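Local coordinates for protein transcriptional regulators (LACI-FAMILY TRANSCRIPTIONAL REGULATORY PROTEIN) (Corynebacterium glutamicum, PDB 3GYB) that probably acts as a LacI-family transcription factor that binds regulatory DNA sequences to control gene expression, at residues T165-L170 against L192-E197; L200-P203 against S207-G210. All coordinates share one frame; numbering follows the deposited sequence.

Overall arrangement
The centres of contacts 1 and 2 lie about 20 and 19 Å from the centre of the chain and 11 Å from each other, in one lobe of the periplasmic binding protein-like domain. Contact 1 packs helix 160-173 against helix 185-198. Contact 2 joins the loop after helix 185-198 to strand 207-211, the next strand in sequence. Helix 185-198 thus links them: Leu192 CD2 lies 3.7 Å from Ile208 CD1, and Ala195 CB lies 3.6 Å from Val202 CG2. Two of the four touching residues are buried in each. Contact 1 is hydrocarbon packing with exposed Glu197 at its margin, whereas contact 2, with no exposed touching residue, combines looser aliphatic packing with a water bridge.

Contact 1: residues T165-L170 against L192-E197; sequences TETLAL and LGAARE
Thr167 and Leu168, neighbours on helix 160-173, close around the single methyl of Ala194 on helix 185-198. The short helix axes approach to 8.3 Å and cross at -50°, a spacing compatible with the small alanine at the crossing. At Thr167, OG1 sits beside the backbone N (chi1 -63°), which leaves CG2 anti to that N and facing Ala194 CB at 3.4 Å, tighter than usual for two carbons; Thr167 CB follows at 3.6 Å. OG1 is hydrogen-bonded to Gly163 O, so the hydroxyl is satisfied within its helix. One residue on, Leu168 brings its CD2 branch alongside, 3.7 Å from Ala194 CB. This methyl also lies 3.7 Å from Ala194 O, and more distantly meets the aliphatic part of Glu197, with Leu168 CD2 to Glu197 CG at 4.4 Å. The Glu197 carboxylate leads away and forms a salt bridge through OE1 with Arg220 NE of the second subunit. Tyr164 adds cover over Ala194 and Glu197. With the threonine hydroxyl and glutamate charge both engaged by other partners, adhesion between the segments rests on van der Waals contact, tightest at Thr167 and Ala194.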
loop_
_atom_site.group_PDB
_atom_site.type_symbol
_atom_site.label_atom_id
_atom_site.label_comp_id
_atom_site.label_asym_id
_atom_site.label_seq_id
_atom_site.Cartn_x
_atom_site.Cartn_y
_atom_site.Cartn_z
ATOM N N THR A 165 -18.038 4.358 -0.372
ATOM C CA THR A 165 -19.312 5.001 -0.053
ATOM C C THR A 165 -19.718 6.072 -1.055
ATOM O O THR A 165 -20.907 6.227 -1.345
ATOM C CB THR A 165 -19.304 5.585 1.373
ATOM O OG1 THR A 165 -18.277 6.572 1.499
ATOM C CG2 THR A 165 -19.054 4.466 2.384
ATOM N N GLU A 166 -18.747 6.802 -1.593
ATOM C CA GLU A 166 -19.067 7.822 -2.590
ATOM C C GLU A 166 -19.598 7.174 -3.868
ATOM O O GLU A 166 -20.495 7.716 -4.516
ATOM C CB GLU A 166 -17.833 8.661 -2.939
ATOM C CG GLU A 166 -17.419 9.662 -1.877
ATOM C CD GLU A 166 -18.474 10.725 -1.640
ATOM O OE1 GLU A 166 -18.947 11.332 -2.626
ATOM O OE2 GLU A 166 -18.821 10.962 -0.469
ATOM N N THR A 167 -19.043 6.027 -4.249
ATOM C CA THR A 167 -19.506 5.365 -5.460
ATOM C C THR A 167 -20.906 4.798 -5.263
ATOM O O THR A 167 -21.752 4.896 -6.153
ATOM C CB THR A 167 -18.547 4.235 -5.906
ATOM O OG1 THR A 167 -17.273 4.801 -6.231
ATOM C CG2 THR A 167 -19.094 3.523 -7.146
ATOM N N LEU A 168 -21.162 4.210 -4.100
ATOM C CA LEU A 168 -22.490 3.676 -3.836
ATOM C C LEU A 168 -23.519 4.805 -3.873
ATOM O O LEU A 168 -24.628 4.624 -4.370
ATOM C CB LEU A 168 -22.539 2.980 -2.475
ATOM C CG LEU A 168 -21.851 1.616 -2.381
ATOM C CD1 LEU A 168 -21.948 1.113 -0.943
ATOM C CD2 LEU A 168 -22.508 0.625 -3.338
ATOM N N ALA A 169 -23.148 5.966 -3.341
ATOM C CA ALA A 169 -24.063 7.106 -3.326
ATOM C C ALA A 169 -24.243 7.676 -4.733
ATOM O O ALA A 169 -25.359 7.981 -5.146
ATOM C CB ALA A 169 -23.538 8.186 -2.386
ATOM N N LEU A 170 -23.144 7.810 -5.466
ATOM C CA LEU A 170 -23.179 8.344 -6.828
ATOM C C LEU A 170 -24.055 7.517 -7.766
ATOM O O LEU A 170 -24.877 8.062 -8.507
ATOM C CB LEU A 170 -21.756 8.402 -7.397
ATOM C CG LEU A 170 -21.608 8.841 -8.856
ATOM C CD1 LEU A 170 -21.875 10.329 -8.968
ATOM C CD2 LEU A 170 -20.208 8.511 -9.348
ATOM N N LEU A 192 -14.556 -0.151 -7.207
ATOM C CA LEU A 192 -14.683 -1.547 -7.621
ATOM C C LEU A 192 -15.455 -2.334 -6.567
ATOM O O LEU A 192 -16.230 -3.228 -6.894
ATOM C CB LEU A 192 -13.299 -2.173 -7.831
ATOM C CG LEU A 192 -12.546 -1.695 -9.074
ATOM C CD1 LEU A 192 -11.075 -2.097 -8.992
ATOM C CD2 LEU A 192 -13.204 -2.277 -10.325
ATOM N N GLY A 193 -15.235 -2.003 -5.300
ATOM C CA GLY A 193 -15.943 -2.684 -4.231
ATOM C C GLY A 193 -17.421 -2.337 -4.283
ATOM O O GLY A 193 -18.282 -3.182 -4.042
ATOM N N ALA A 194 -17.723 -1.082 -4.598
ATOM C CA ALA A 194 -19.112 -0.644 -4.686
ATOM C C ALA A 194 -19.810 -1.409 -5.806
ATOM O O ALA A 194 -20.936 -1.880 -5.636
ATOM C CB ALA A 194 -19.175 0.869 -4.945
ATOM N N ALA A 195 -19.136 -1.545 -6.947
ATOM C CA ALA A 195 -19.702 -2.275 -8.071
ATOM C C ALA A 195 -20.007 -3.712 -7.640
ATOM O O ALA A 195 -21.074 -4.257 -7.948
ATOM C CB ALA A 195 -18.727 -2.264 -9.247
ATOM N N ARG A 196 -19.076 -4.321 -6.915
ATOM C CA ARG A 196 -19.274 -5.688 -6.446
ATOM C C ARG A 196 -20.490 -5.765 -5.511
ATOM O O ARG A 196 -21.318 -6.663 -5.631
ATOM C CB ARG A 196 -18.020 -6.193 -5.727
ATOM C CG ARG A 196 -18.094 -7.669 -5.356
ATOM C CD ARG A 196 -16.848 -8.183 -4.644
ATOM N NE ARG A 196 -16.970 -9.620 -4.405
ATOM C CZ ARG A 196 -16.079 -10.369 -3.762
ATOM N NH1 ARG A 196 -14.972 -9.831 -3.270
ATOM N NH2 ARG A 196 -16.298 -11.670 -3.622
ATOM N N GLU A 197 -20.593 -4.820 -4.583
ATOM C CA GLU A 197 -21.711 -4.785 -3.643
ATOM C C GLU A 197 -23.040 -4.616 -4.379
ATOM O O GLU A 197 -24.066 -5.162 -3.968
ATOM C CB GLU A 197 -21.519 -3.635 -2.649
ATOM C CG GLU A 197 -22.676 -3.434 -1.673
ATOM C CD GLU A 197 -23.007 -4.684 -0.878
ATOM O OE1 GLU A 197 -22.070 -5.396 -0.461
ATOM O OE2 GLU A 197 -24.212 -4.943 -0.658
#

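Contact 2: residues L200-P203 against S207-G210; sequences LRVP and SIIG
Val202 and Ile208 meet because of their side-chain torsions: with Val202 CG1 anti to the backbone N (chi1 174°), CG2 becomes the methyl nearer Ile208 CD1, and the extended chi2 of Ile208 (174°) carries CD1 to the end of its chain, where it meets CG2. The resulting approach, Val202 CG2 to Ile208 CD1, is 4.3 Å, a relaxed apolar contact. Ala191 and Leu192 of helix 185-198 extend the packing, so the pair belongs to a larger aliphatic cluster between that helix and the strand.

Pro203, which follows a cis peptide bond, comes closest to the strand in backbone terms: its CA lies 4.8 Å from Ser207 CA. Direct polar contact is absent here, as Pro203 O and Ser207 OG are 4.3 Å apart. A water molecule spans them instead, 2.7 Å from Pro203 O, to which it donates, and 2.6 Å from Ser207 OG. At the water, Pro203 O and Ser207 OG subtend 107°, close to tetrahedral. Ser207 OG is also hydrogen-bonded to Ala270 N, which ties the bridge to the C-terminal part of the chain.

The strand itself is set in the sheet by backbone bonds from Ser207 to Thr178 and Ile180 and from Ile209 to Ile180 and Ser182. Strand 179-182, helix 185-198 and the parallel neighbour strand 207-211 form a beta-alpha-beta crossover, and this contact lies in the loop joining helix to strand, at the periphery of the alpha/beta domain of the LacI-type periplasmic binding protein-like fold.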
loop_
_atom_site.group_PDB
_atom_site.type_symbol
_atom_site.label_atom_id
_atom_site.label_comp_id
_atom_site.label_asym_id
_atom_site.label_seq_id
_atom_site.Cartn_x
_atom_site.Cartn_y
_atom_site.Cartn_z
ATOM N N LEU A 200 -22.851 -5.291 -9.948
ATOM C CA LEU A 200 -22.517 -4.804 -11.278
ATOM C C LEU A 200 -21.204 -5.429 -11.717
ATOM O O LEU A 200 -20.211 -5.373 -10.991
ATOM C CB LEU A 200 -22.361 -3.283 -11.271
ATOM C CG LEU A 200 -23.595 -2.448 -10.924
ATOM C CD1 LEU A 200 -23.177 -0.997 -10.719
ATOM C CD2 LEU A 200 -24.627 -2.559 -12.039
ATOM N N ARG A 201 -21.194 -6.030 -12.898
ATOM C CA ARG A 201 -19.973 -6.634 -13.396
ATOM C C ARG A 201 -19.073 -5.555 -13.974
ATOM O O ARG A 201 -19.540 -4.637 -14.642
ATOM C CB ARG A 201 -20.286 -7.664 -14.483
ATOM C CG ARG A 201 -21.141 -8.826 -14.008
ATOM C CD ARG A 201 -21.252 -9.875 -15.100
ATOM N NE ARG A 201 -19.952 -10.460 -15.410
ATOM C CZ ARG A 201 -19.737 -11.325 -16.395
ATOM N NH1 ARG A 201 -20.742 -11.711 -17.171
ATOM N NH2 ARG A 201 -18.518 -11.805 -16.606
ATOM N N VAL A 202 -17.780 -5.655 -13.695
ATOM C CA VAL A 202 -16.819 -4.706 -14.238
ATOM C C VAL A 202 -15.923 -5.551 -15.138
ATOM O O VAL A 202 -15.316 -6.509 -14.672
ATOM C CB VAL A 202 -15.972 -4.054 -13.118
ATOM C CG1 VAL A 202 -14.883 -3.193 -13.729
ATOM C CG2 VAL A 202 -16.873 -3.203 -12.212
ATOM N N PRO A 203 -15.792 -5.186 -16.426
ATOM C CA PRO A 203 -16.381 -4.048 -17.140
ATOM C C PRO A 203 -17.714 -4.267 -17.864
ATOM O O PRO A 203 -18.243 -3.331 -18.465
ATOM C CB PRO A 203 -15.283 -3.688 -18.122
ATOM C CG PRO A 203 -14.846 -5.064 -18.584
ATOM C CD PRO A 203 -14.821 -5.889 -17.290
ATOM N N SER A 207 -17.709 0.531 -16.419
ATOM C CA SER A 207 -16.286 0.705 -16.705
ATOM C C SER A 207 -15.675 1.607 -15.639
ATOM O O SER A 207 -16.308 2.570 -15.203
ATOM C CB SER A 207 -16.068 1.349 -18.079
ATOM O OG SER A 207 -16.212 0.399 -19.125
ATOM N N ILE A 208 -14.458 1.284 -15.210
ATOM C CA ILE A 208 -13.765 2.086 -14.208
ATOM C C ILE A 208 -12.303 2.280 -14.591
ATOM O O ILE A 208 -11.601 1.322 -14.904
ATOM C CB ILE A 208 -13.805 1.420 -12.805
ATOM C CG1 ILE A 208 -15.242 1.400 -12.274
ATOM C CG2 ILE A 208 -12.901 2.186 -11.840
ATOM C CD1 ILE A 208 -15.408 0.638 -10.963
ATOM N N ILE A 209 -11.847 3.527 -14.582
ATOM C CA ILE A 209 -10.453 3.792 -14.892
ATOM C C ILE A 209 -9.871 4.617 -13.750
ATOM O O ILE A 209 -10.500 5.567 -13.272
ATOM C CB ILE A 209 -10.286 4.522 -16.256
ATOM C CG1 ILE A 209 -8.803 4.831 -16.494
ATOM C CG2 ILE A 209 -11.148 5.782 -16.292
ATOM C CD1 ILE A 209 -8.468 5.243 -17.923
ATOM N N GLY A 210 -8.683 4.225 -13.296
ATOM C CA GLY A 210 -8.035 4.923 -12.199
ATOM C C GLY A 210 -6.901 5.822 -12.645
ATOM O O GLY A 210 -6.829 6.210 -13.812
HETATM O O HOH W 1 -18.478 -0.785 -19.472
#